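PDB 5YMX: mutual gliding-motility protein MglA from Myxococcus xanthus, which belongs to the small Ras-like P-loop proteins of the ADP-ribosylation factor family and is modelled here with guanosine-5'-diphosphate bound. Local coordinates for residues 8-13 with 71-76; 54-59 with 75-80; 134-139 with 161-166. All coordinates share one frame; numbering follows the deposited sequence.

Contact 1: residues 8-13 with 71-76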
loop_
_atom_site.group_PDB
_atom_site.type_symbol
_atom_site.label_atom_id
_atom_site.label_comp_id
_atom_site.label_asym_id
_atom_site.label_seq_id
_atom_site.Cartn_x
_atom_site.Cartn_y
_atom_site.Cartn_z
ATOM N N SER A 8 15.288 -18.405 5.014
ATOM C CA SER A 8 13.962 -18.871 4.637
ATOM C C SER A 8 13.760 -18.910 3.131
ATOM O O SER A 8 12.749 -19.458 2.672
ATOM C CB SER A 8 12.907 -17.942 5.238
ATOM O OG SER A 8 13.051 -16.640 4.703
ATOM N N ARG A 9 14.693 -18.354 2.356
ATOM C CA ARG A 9 14.541 -18.234 0.908
ATOM C C ARG A 9 13.252 -17.503 0.544
ATOM O O ARG A 9 12.488 -17.915 -0.336
ATOM C CB ARG A 9 14.652 -19.588 0.206
ATOM C CG ARG A 9 16.067 -20.107 0.163
ATOM C CD ARG A 9 16.161 -21.409 -0.601
ATOM N NE ARG A 9 17.500 -21.977 -0.499
ATOM C CZ ARG A 9 17.859 -23.134 -1.043
ATOM N NH1 ARG A 9 16.977 -23.848 -1.730
ATOM N NH2 ARG A 9 19.100 -23.579 -0.898
ATOM N N GLU A 10 13.006 -16.398 1.239
ATOM C CA GLU A 10 11.842 -15.566 0.976
ATOM C C GLU A 10 12.282 -14.138 0.711
ATOM O O GLU A 10 13.106 -13.587 1.449
ATOM C CB GLU A 10 10.856 -15.576 2.148
ATOM C CG GLU A 10 10.184 -16.923 2.353
ATOM C CD GLU A 10 9.181 -16.903 3.491
ATOM O OE1 GLU A 10 9.169 -15.938 4.279
ATOM O OE2 GLU A 10 8.391 -17.856 3.596
ATOM N N ILE A 11 11.712 -13.540 -0.328
ATOM C CA ILE A 11 11.798 -12.104 -0.547
ATOM C C ILE A 11 10.589 -11.495 0.141
ATOM O O ILE A 11 9.449 -11.808 -0.210
ATOM C CB ILE A 11 11.780 -11.777 -2.046
ATOM C CG1 ILE A 11 12.936 -12.462 -2.767
ATOM C CG2 ILE A 11 11.827 -10.274 -2.254
ATOM C CD1 ILE A 11 12.752 -12.537 -4.263
ATOM N N ASN A 12 10.827 -10.621 1.107
ATOM C CA ASN A 12 9.757 -9.995 1.869
ATOM C C ASN A 12 9.559 -8.586 1.343
ATOM O O ASN A 12 10.474 -7.754 1.431
ATOM C CB ASN A 12 10.130 -9.956 3.346
ATOM C CG ASN A 12 10.232 -11.337 3.952
ATOM O OD1 ASN A 12 11.311 -11.953 3.991
ATOM N ND2 ASN A 12 9.116 -11.841 4.424
ATOM N N CYS A 13 8.376 -8.317 0.800
ATOM C CA CYS A 13 8.066 -7.036 0.185
ATOM C C CYS A 13 7.044 -6.293 1.030
ATOM O O CYS A 13 6.033 -6.870 1.443
ATOM C CB CYS A 13 7.504 -7.241 -1.220
ATOM S SG CYS A 13 8.648 -8.064 -2.309
ATOM N N LYS A 71 10.745 -17.519 -2.855
ATOM C CA LYS A 71 9.330 -17.185 -2.841
ATOM C C LYS A 71 9.166 -15.752 -2.353
ATOM O O LYS A 71 10.032 -15.211 -1.667
ATOM C CB LYS A 71 8.566 -18.143 -1.927
ATOM C CG LYS A 71 8.554 -19.585 -2.425
ATOM C CD LYS A 71 7.686 -20.467 -1.540
ATOM C CE LYS A 71 7.806 -21.937 -1.925
ATOM N NZ LYS A 71 7.372 -22.202 -3.329
ATOM N N THR A 72 8.051 -15.125 -2.726
ATOM C CA THR A 72 7.791 -13.742 -2.342
ATOM C C THR A 72 6.670 -13.703 -1.311
ATOM O O THR A 72 5.564 -14.193 -1.568
ATOM C CB THR A 72 7.463 -12.858 -3.548
ATOM O OG1 THR A 72 8.554 -12.880 -4.477
ATOM C CG2 THR A 72 7.223 -11.417 -3.098
ATOM N N ARG A 73 6.959 -13.111 -0.155
ATOM C CA ARG A 73 6.000 -12.900 0.919
ATOM C C ARG A 73 5.652 -11.421 0.952
ATOM O O ARG A 73 6.550 -10.576 0.980
ATOM C CB ARG A 73 6.621 -13.306 2.263
ATOM C CG ARG A 73 5.677 -13.128 3.459
ATOM C CD ARG A 73 6.278 -13.654 4.758
ATOM N NE ARG A 73 6.501 -15.098 4.703
ATOM C CZ ARG A 73 5.546 -16.001 4.902
ATOM N NH1 ARG A 73 4.307 -15.609 5.175
ATOM N NH2 ARG A 73 5.824 -17.296 4.826
ATOM N N PHE A 74 4.360 -11.110 0.943
ATOM C CA PHE A 74 3.893 -9.730 0.935
ATOM C C PHE A 74 3.450 -9.321 2.328
ATOM O O PHE A 74 2.760 -10.076 3.017
ATOM C CB PHE A 74 2.750 -9.541 -0.072
ATOM C CG PHE A 74 3.220 -9.563 -1.490
ATOM C CD1 PHE A 74 3.767 -8.426 -2.064
ATOM C CD2 PHE A 74 3.172 -10.732 -2.235
ATOM C CE1 PHE A 74 4.235 -8.445 -3.369
ATOM C CE2 PHE A 74 3.636 -10.752 -3.539
ATOM C CZ PHE A 74 4.164 -9.608 -4.103
ATOM N N HIS A 75 3.863 -8.123 2.742
ATOM C CA HIS A 75 3.499 -7.565 4.035
ATOM C C HIS A 75 2.738 -6.284 3.753
ATOM O O HIS A 75 3.289 -5.371 3.135
ATOM C CB HIS A 75 4.751 -7.217 4.845
ATOM C CG HIS A 75 5.652 -8.376 5.129
ATOM N ND1 HIS A 75 5.940 -8.786 6.412
ATOM C CD2 HIS A 75 6.364 -9.181 4.304
ATOM C CE1 HIS A 75 6.769 -9.810 6.364
ATOM N NE2 HIS A 75 7.042 -10.073 5.098
ATOM N N LEU A 76 1.490 -6.215 4.193
ATOM C CA LEU A 76 0.649 -5.041 3.973
ATOM C C LEU A 76 0.601 -4.231 5.259
ATOM O O LEU A 76 0.316 -4.782 6.330
ATOM C CB LEU A 76 -0.768 -5.431 3.542
ATOM C CG LEU A 76 -0.930 -6.416 2.381
ATOM C CD1 LEU A 76 -2.364 -6.384 1.887
ATOM C CD2 LEU A 76 0.043 -6.166 1.238
#
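Arg-73 holds Glu-10 side-on, NE to OE1 at 2.8 Å and NH2 to OE2 at 2.9 Å. The NE bond is almost straight (175°) and lies in the guanidinium plane, yet it meets OE1 from above the carboxylate, because the two planes are turned 44° against each other; NH2 comes to the syn side of OE2, tilted somewhat out of the carboxylate plane. An extended Glu-10 chain and a bend in Arg-73 at chi3 (-64°) bring the charged ends together. Beside this pair, on the same face, the Asn-12 side chain runs alongside Arg-73, its end at the edge of the His-75 ring. On the other face Cys-13 lies against Phe-74: CB is 4.0 Å from CD1, SG stands obliquely to the ring, and SG also touches Thr-72 CG2 at 3.7 Å.

Beneath the side chains the strands run parallel in register, and backbone bonds alternate from Lys-71 N to Arg-9 O through to His-75 N and Cys-13 O at 2.8 Å. Arg-9 and Glu-10 both face Asn-5 in a G1 beta bulge at the turn from strand 3-5. Helix 176-193 covers the face of Ile-11, Thr-72 and Cys-13, while Asp-58 takes NH1 of Arg-73. With carboxylates at both NE/NH2 and NH1, the guanidinium is fixed in rotation, its positive charge probably well balanced on a partly exposed face of the sheet.

Contact 2: residues 54-59 with 75-80. With GDP (guanosine-5'-diphosphate), chain C.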
loop_
_atom_site.group_PDB
_atom_site.type_symbol
_atom_site.label_atom_id
_atom_site.label_comp_id
_atom_site.label_asym_id
_atom_site.label_seq_id
_atom_site.Cartn_x
_atom_site.Cartn_y
_atom_site.Cartn_z
ATOM N N THR A 54 -0.626 1.110 14.131
ATOM C CA THR A 54 -0.209 0.477 12.891
ATOM C C THR A 54 -0.990 -0.822 12.743
ATOM O O THR A 54 -1.223 -1.520 13.735
ATOM C CB THR A 54 1.295 0.162 12.940
ATOM O OG1 THR A 54 2.026 1.362 13.213
ATOM C CG2 THR A 54 1.774 -0.402 11.617
ATOM N N LEU A 55 -1.373 -1.147 11.522
ATOM C CA LEU A 55 -2.109 -2.365 11.229
ATOM C C LEU A 55 -1.376 -3.061 10.099
ATOM O O LEU A 55 -1.068 -2.429 9.083
ATOM C CB LEU A 55 -3.538 -2.018 10.804
ATOM C CG LEU A 55 -4.442 -3.181 10.442
ATOM C CD1 LEU A 55 -4.735 -4.013 11.692
ATOM C CD2 LEU A 55 -5.726 -2.640 9.830
ATOM N N PHE A 56 -1.102 -4.357 10.262
ATOM C CA PHE A 56 -0.334 -5.042 9.230
ATOM C C PHE A 56 -0.536 -6.544 9.312
ATOM O O PHE A 56 -0.970 -7.085 10.330
ATOM C CB PHE A 56 1.164 -4.679 9.257
ATOM C CG PHE A 56 1.874 -5.081 10.515
ATOM C CD1 PHE A 56 1.805 -4.297 11.660
ATOM C CD2 PHE A 56 2.642 -6.238 10.546
ATOM C CE1 PHE A 56 2.499 -4.664 12.817
ATOM C CE2 PHE A 56 3.331 -6.603 11.702
ATOM C CZ PHE A 56 3.254 -5.815 12.833
ATOM N N PHE A 57 -0.192 -7.207 8.216
ATOM C CA PHE A 57 -0.087 -8.661 8.196
ATOM C C PHE A 57 0.767 -9.078 7.011
ATOM O O PHE A 57 1.064 -8.281 6.118
ATOM C CB PHE A 57 -1.462 -9.346 8.145
ATOM C CG PHE A 57 -2.197 -9.165 6.844
ATOM C CD1 PHE A 57 -2.952 -8.022 6.605
ATOM C CD2 PHE A 57 -2.175 -10.160 5.871
ATOM C CE1 PHE A 57 -3.659 -7.867 5.405
ATOM C CE2 PHE A 57 -2.891 -10.019 4.688
ATOM C CZ PHE A 57 -3.636 -8.875 4.457
ATOM N N ASP A 58 1.137 -10.352 6.992
ATOM C CA ASP A 58 1.887 -10.885 5.869
ATOM C C ASP A 58 1.255 -12.176 5.364
ATOM O O ASP A 58 0.512 -12.858 6.073
ATOM C CB ASP A 58 3.392 -11.065 6.189
ATOM C CG ASP A 58 3.653 -12.140 7.222
ATOM O OD1 ASP A 58 3.550 -13.339 6.886
ATOM O OD2 ASP A 58 3.982 -11.786 8.371
ATOM N N PHE A 59 1.541 -12.484 4.106
ATOM C CA PHE A 59 1.043 -13.721 3.525
ATOM C C PHE A 59 1.942 -14.129 2.366
ATOM O O PHE A 59 2.616 -13.296 1.750
ATOM C CB PHE A 59 -0.423 -13.607 3.071
ATOM C CG PHE A 59 -0.632 -12.655 1.933
ATOM C CD1 PHE A 59 -0.655 -11.289 2.151
ATOM C CD2 PHE A 59 -0.799 -13.127 0.637
ATOM C CE1 PHE A 59 -0.842 -10.403 1.090
ATOM C CE2 PHE A 59 -0.983 -12.252 -0.423
ATOM C CZ PHE A 59 -1.003 -10.887 -0.196
ATOM N N HIS A 75 3.863 -8.123 2.742
ATOM C CA HIS A 75 3.499 -7.565 4.035
ATOM C C HIS A 75 2.738 -6.284 3.753
ATOM O O HIS A 75 3.289 -5.371 3.135
ATOM C CB HIS A 75 4.751 -7.217 4.845
ATOM C CG HIS A 75 5.652 -8.376 5.129
ATOM N ND1 HIS A 75 5.940 -8.786 6.412
ATOM C CD2 HIS A 75 6.364 -9.181 4.304
ATOM C CE1 HIS A 75 6.769 -9.810 6.364
ATOM N NE2 HIS A 75 7.042 -10.073 5.098
ATOM N N LEU A 76 1.490 -6.215 4.193
ATOM C CA LEU A 76 0.649 -5.041 3.973
ATOM C C LEU A 76 0.601 -4.231 5.259
ATOM O O LEU A 76 0.316 -4.782 6.330
ATOM C CB LEU A 76 -0.768 -5.431 3.542
ATOM C CG LEU A 76 -0.930 -6.416 2.381
ATOM C CD1 LEU A 76 -2.364 -6.384 1.887
ATOM C CD2 LEU A 76 0.043 -6.166 1.238
ATOM N N TYR A 77 0.867 -2.924 5.147
ATOM C CA TYR A 77 0.977 -2.041 6.304
ATOM C C TYR A 77 0.140 -0.786 6.103
ATOM O O TYR A 77 0.096 -0.233 5.001
ATOM C CB TYR A 77 2.434 -1.550 6.483
ATOM C CG TYR A 77 3.332 -2.495 7.236
ATOM C CD1 TYR A 77 3.845 -3.637 6.634
ATOM C CD2 TYR A 77 3.664 -2.245 8.556
ATOM C CE1 TYR A 77 4.671 -4.502 7.341
ATOM C CE2 TYR A 77 4.479 -3.107 9.274
ATOM C CZ TYR A 77 4.972 -4.233 8.661
ATOM O OH TYR A 77 5.785 -5.086 9.381
ATOM N N THR A 78 -0.452 -0.291 7.187
ATOM C CA THR A 78 -1.105 1.007 7.140
ATOM C C THR A 78 -1.132 1.621 8.527
ATOM O O THR A 78 -1.029 0.923 9.540
ATOM C CB THR A 78 -2.523 0.898 6.553
ATOM O OG1 THR A 78 -2.956 2.186 6.104
ATOM C CG2 THR A 78 -3.544 0.374 7.575
ATOM N N VAL A 79 -1.277 2.943 8.557
ATOM C CA VAL A 79 -1.553 3.688 9.787
ATOM C C VAL A 79 -3.015 4.097 9.698
ATOM O O VAL A 79 -3.349 5.030 8.955
ATOM C CB VAL A 79 -0.657 4.930 9.917
ATOM C CG1 VAL A 79 -1.063 5.752 11.133
ATOM C CG2 VAL A 79 0.792 4.531 10.004
ATOM N N PRO A 80 -3.916 3.407 10.384
ATOM C CA PRO A 80 -5.344 3.651 10.188
ATOM C C PRO A 80 -5.863 4.769 11.080
ATOM O O PRO A 80 -5.285 5.101 12.117
ATOM C CB PRO A 80 -5.970 2.315 10.619
ATOM C CG PRO A 80 -5.066 1.847 11.711
ATOM C CD PRO A 80 -3.666 2.268 11.288
HETATM P PB GDP C . -8.853 4.126 7.453
HETATM O O1B GDP C . -8.290 2.783 7.846
HETATM O O2B GDP C . -8.772 5.142 8.550
HETATM O O3B GDP C . -8.314 4.642 6.153
HETATM O O3A GDP C . -10.446 3.950 7.153
HETATM P PA GDP C . -11.421 2.672 7.363
HETATM O O1A GDP C . -11.496 2.354 8.823
HETATM O O2A GDP C . -11.072 1.549 6.432
HETATM O "O5'" GDP C . -12.814 3.280 6.863
HETATM C "C5'" GDP C . -13.440 4.371 7.545
HETATM C "C4'" GDP C . -14.954 4.274 7.379
HETATM O "O4'" GDP C . -15.305 4.397 5.994
HETATM C "C3'" GDP C . -15.531 2.951 7.851
HETATM O "O3'" GDP C . -16.818 3.226 8.427
HETATM C "C2'" GDP C . -15.706 2.170 6.567
HETATM O "O2'" GDP C . -16.750 1.197 6.656
HETATM C "C1'" GDP C . -16.077 3.267 5.595
HETATM N N9 GDP C . -15.726 2.924 4.210
HETATM C C8 GDP C . -14.522 2.474 3.770
HETATM N N7 GDP C . -14.561 2.270 2.428
HETATM C C5 GDP C . -15.796 2.642 2.014
HETATM C C6 GDP C . -16.499 2.692 0.728
HETATM O O6 GDP C . -15.936 2.344 -0.325
HETATM N N1 GDP C . -17.769 3.124 0.736
HETATM C C2 GDP C . -18.421 3.511 1.841
HETATM N N2 GDP C . -19.705 3.933 1.725
HETATM N N3 GDP C . -17.843 3.491 3.066
HETATM C C4 GDP C . -16.554 3.074 3.185
#
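Phe-56 and Tyr-77 meet through complementary first torsions: CG of Phe-56 sits between its backbone N and carbonyl carbon (chi1 63°), whereas CG of Tyr-77 stands beside its own N (chi1 -84°). The side chains point the same way and the ring planes are only 1° apart, facing each other but slid so far that the rings barely overlap, their centroids separated by 4.6 Å. What covers the centre of the tyrosine is Phe-56 CB, a CH-pi contact 3.5 Å from the Tyr-77 ring centroid, and Tyr-77 OH passes CD2 of Phe-56. Two residues along the strand, at the next non-hydrogen-bonded pair, Asp-58 likewise lays its CB over a face of the His-75 ring, 3.4 Å from ND1, and its carboxylate turns to Arg-73 instead.

Alternating with them, Leu-55 with Thr-78 and Phe-57 with Leu-76 form the hydrogen-bonded pairs, with Leu-55 N to Thr-78 O at 2.9 Å and Leu-76 N to Phe-57 O also at 2.9 Å. Their side chains take the opposite face, where Phe-57 CZ packs on Leu-76 CD1 at 3.8 Å and helix 25-34 closes over Phe-57 and Leu-76 through Ile-32. Past the strand end, Pro-80 puts CB 3.6 Å from O1B of GDP. This is the antiparallel hairpin of strands 53-59 and 71-78, as in Ras-like P-loop proteins, delivering the loop after its second strand to the nucleotide phosphates.

Contact 3: residues 134-139 with 161-166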
loop_
_atom_site.group_PDB
_atom_site.type_symbol
_atom_site.label_atom_id
_atom_site.label_comp_id
_atom_site.label_asym_id
_atom_site.label_seq_id
_atom_site.Cartn_x
_atom_site.Cartn_y
_atom_site.Cartn_z
ATOM N N ILE A 134 9.147 4.355 -7.504
ATOM C CA ILE A 134 8.804 3.120 -6.805
ATOM C C ILE A 134 7.432 2.647 -7.260
ATOM O O ILE A 134 6.610 3.468 -7.696
ATOM C CB ILE A 134 8.854 3.283 -5.277
ATOM C CG1 ILE A 134 7.833 4.307 -4.800
ATOM C CG2 ILE A 134 10.260 3.652 -4.811
ATOM C CD1 ILE A 134 7.675 4.310 -3.284
ATOM N N PRO A 135 7.146 1.349 -7.170
ATOM C CA PRO A 135 5.802 0.852 -7.481
ATOM C C PRO A 135 4.728 1.617 -6.717
ATOM O O PRO A 135 4.784 1.767 -5.491
ATOM C CB PRO A 135 5.880 -0.614 -7.040
ATOM C CG PRO A 135 7.331 -0.976 -7.327
ATOM C CD PRO A 135 8.089 0.252 -6.893
ATOM N N TYR A 136 3.740 2.115 -7.454
ATOM C CA TYR A 136 2.756 3.036 -6.899
ATOM C C TYR A 136 1.484 2.930 -7.727
ATOM O O TYR A 136 1.523 3.037 -8.958
ATOM C CB TYR A 136 3.330 4.468 -6.935
ATOM C CG TYR A 136 2.319 5.562 -6.670
ATOM C CD1 TYR A 136 1.337 5.421 -5.692
ATOM C CD2 TYR A 136 2.337 6.734 -7.417
ATOM C CE1 TYR A 136 0.406 6.406 -5.472
ATOM C CE2 TYR A 136 1.404 7.736 -7.209
ATOM C CZ TYR A 136 0.435 7.558 -6.229
ATOM O OH TYR A 136 -0.498 8.538 -6.000
ATOM N N VAL A 137 0.368 2.681 -7.048
ATOM C CA VAL A 137 -0.948 2.684 -7.673
ATOM C C VAL A 137 -1.876 3.511 -6.801
ATOM O O VAL A 137 -1.652 3.677 -5.599
ATOM C CB VAL A 137 -1.528 1.266 -7.871
ATOM C CG1 VAL A 137 -0.551 0.357 -8.608
ATOM C CG2 VAL A 137 -1.907 0.627 -6.556
ATOM N N ILE A 138 -2.935 4.022 -7.417
ATOM C CA ILE A 138 -3.901 4.854 -6.716
ATOM C C ILE A 138 -5.280 4.208 -6.789
ATOM O O ILE A 138 -5.696 3.717 -7.846
ATOM C CB ILE A 138 -3.893 6.324 -7.217
ATOM C CG1 ILE A 138 -4.766 7.219 -6.331
ATOM C CG2 ILE A 138 -4.304 6.463 -8.677
ATOM C CD1 ILE A 138 -4.437 8.707 -6.468
ATOM N N GLN A 139 -5.976 4.205 -5.660
ATOM C CA GLN A 139 -7.330 3.680 -5.573
ATOM C C GLN A 139 -8.281 4.822 -5.270
ATOM O O GLN A 139 -8.075 5.561 -4.308
ATOM C CB GLN A 139 -7.412 2.637 -4.458
ATOM C CG GLN A 139 -8.814 2.030 -4.314
ATOM C CD GLN A 139 -8.893 1.101 -3.129
ATOM O OE1 GLN A 139 -9.359 1.488 -2.065
ATOM N NE2 GLN A 139 -8.424 -0.138 -3.307
ATOM N N ARG A 161 0.222 11.693 -13.738
ATOM C CA ARG A 161 1.295 10.904 -14.332
ATOM C C ARG A 161 0.790 9.577 -14.883
ATOM O O ARG A 161 1.581 8.657 -15.095
ATOM C CB ARG A 161 2.435 10.696 -13.335
ATOM C CG ARG A 161 3.050 12.006 -12.875
ATOM C CD ARG A 161 4.077 11.792 -11.777
ATOM N NE ARG A 161 5.249 11.068 -12.256
ATOM C CZ ARG A 161 6.328 11.655 -12.766
ATOM N NH1 ARG A 161 6.384 12.975 -12.864
ATOM N NH2 ARG A 161 7.353 10.920 -13.176
ATOM N N ASN A 162 -0.518 9.453 -15.100
ATOM C CA ASN A 162 -1.097 8.201 -15.579
ATOM C C ASN A 162 -0.719 7.046 -14.661
ATOM O O ASN A 162 -0.408 5.942 -15.113
ATOM C CB ASN A 162 -0.701 7.911 -17.028
ATOM C CG ASN A 162 -1.528 6.800 -17.651
ATOM O OD1 ASN A 162 -2.694 6.611 -17.311
ATOM N ND2 ASN A 162 -0.920 6.059 -18.567
ATOM N N ILE A 163 -0.718 7.321 -13.359
ATOM C CA ILE A 163 -0.524 6.269 -12.359
ATOM C C ILE A 163 -1.631 5.241 -12.526
ATOM O O ILE A 163 -2.793 5.632 -12.730
ATOM C CB ILE A 163 -0.568 6.887 -10.947
ATOM C CG1 ILE A 163 0.504 7.961 -10.778
ATOM C CG2 ILE A 163 -0.492 5.809 -9.856
ATOM C CD1 ILE A 163 1.883 7.484 -11.085
ATOM N N PRO A 164 -1.355 3.940 -12.459
ATOM C CA PRO A 164 -2.443 2.952 -12.502
ATOM C C PRO A 164 -3.499 3.274 -11.454
ATOM O O PRO A 164 -3.184 3.487 -10.283
ATOM C CB PRO A 164 -1.731 1.629 -12.186
ATOM C CG PRO A 164 -0.313 1.856 -12.579
ATOM C CD PRO A 164 -0.038 3.303 -12.278
ATOM N N GLU A 165 -4.763 3.298 -11.885
ATOM C CA GLU A 165 -5.884 3.765 -11.081
ATOM C C GLU A 165 -6.949 2.686 -11.007
ATOM O O GLU A 165 -7.270 2.048 -12.019
ATOM C CB GLU A 165 -6.602 4.945 -11.737
ATOM C CG GLU A 165 -5.801 6.138 -12.094
ATOM C CD GLU A 165 -6.596 7.041 -13.006
ATOM O OE1 GLU A 165 -6.997 6.584 -14.094
ATOM O OE2 GLU A 165 -6.846 8.187 -12.626
ATOM N N TYR A 166 -7.547 2.538 -9.824
ATOM C CA TYR A 166 -8.577 1.531 -9.598
ATOM C C TYR A 166 -9.728 2.146 -8.823
ATOM O O TYR A 166 -9.518 2.769 -7.782
ATOM C CB TYR A 166 -7.980 0.316 -8.847
ATOM C CG TYR A 166 -6.931 -0.304 -9.716
ATOM C CD1 TYR A 166 -7.283 -1.201 -10.712
ATOM C CD2 TYR A 166 -5.601 0.103 -9.635
ATOM C CE1 TYR A 166 -6.342 -1.709 -11.574
ATOM C CE2 TYR A 166 -4.648 -0.401 -10.504
ATOM C CZ TYR A 166 -5.028 -1.308 -11.467
ATOM O OH TYR A 166 -4.094 -1.810 -12.335
#
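Ile-163 makes the tight end of this contact, setting CG2 over one face of the Tyr-136 ring, 4.0 Å from its centroid and offset toward the rim. The two side chains cross at about a right angle; CG1 of Ile-163 comes within 3.7 Å of Tyr-136 CE2, and CG2 also rests against the tyrosine's own carbonyl, 3.5 Å from Tyr-136 O. With CG anti to the backbone N (chi1 167°), beside the carbonyl carbon, the ring leans toward the C-terminal end of its strand and presents a face to the isoleucine. Leu-117 and Phe-101 add to the packing around it.

The other flank is thinner. Val-137 CG1 only brushes Pro-164 CB at 4.0 Å, and the proline, partly exposed, lies on the more open side. Farther on, Glu-165 runs beside Ile-138, CG to CG2 at 3.7 Å, and sends its carboxylate to Arg-155 and Tyr-140.

Two backbone bonds tie the parallel strands: Ile-138 N to Pro-164 O at 2.9 Å, nearly straight at 175°, and Tyr-166 N to Ile-138 O at 3.0 Å, more bent at 144°. Gln-139, buried next to Tyr-166, hands its amide to Asn-28 and Thr-179. The short edge strand of this beta-alpha-beta unit is thus joined here by two backbone bonds and a mainly apolar grip, with the polar ends of Glu-165 and Gln-139 bonded to residues outside the pair.

How the contacts relate
After strand 3-5 at the N terminus, strand 10-18 enters the sheet and contact 1 closes the first long loop, bringing 71-76 back beside 8-13. Contact 2 is shorter in span: it folds 75-80 onto 54-59, starts inside the loop of contact 1 and runs past its end on the same strand, 71-78, so it overlaps contact 1 without being wholly nested, and that strand lies between 10-18 and 53-59 in the sheet. The two share His-75 and Leu-76, and Phe-74 O lies close to Phe-59 N. Contact 3 follows in series, a separate beta-alpha-beta closure of 134-139 with 161-166, on the opposite side of the chain's centre from contact 2. The same sheet connects them through strand 98-104.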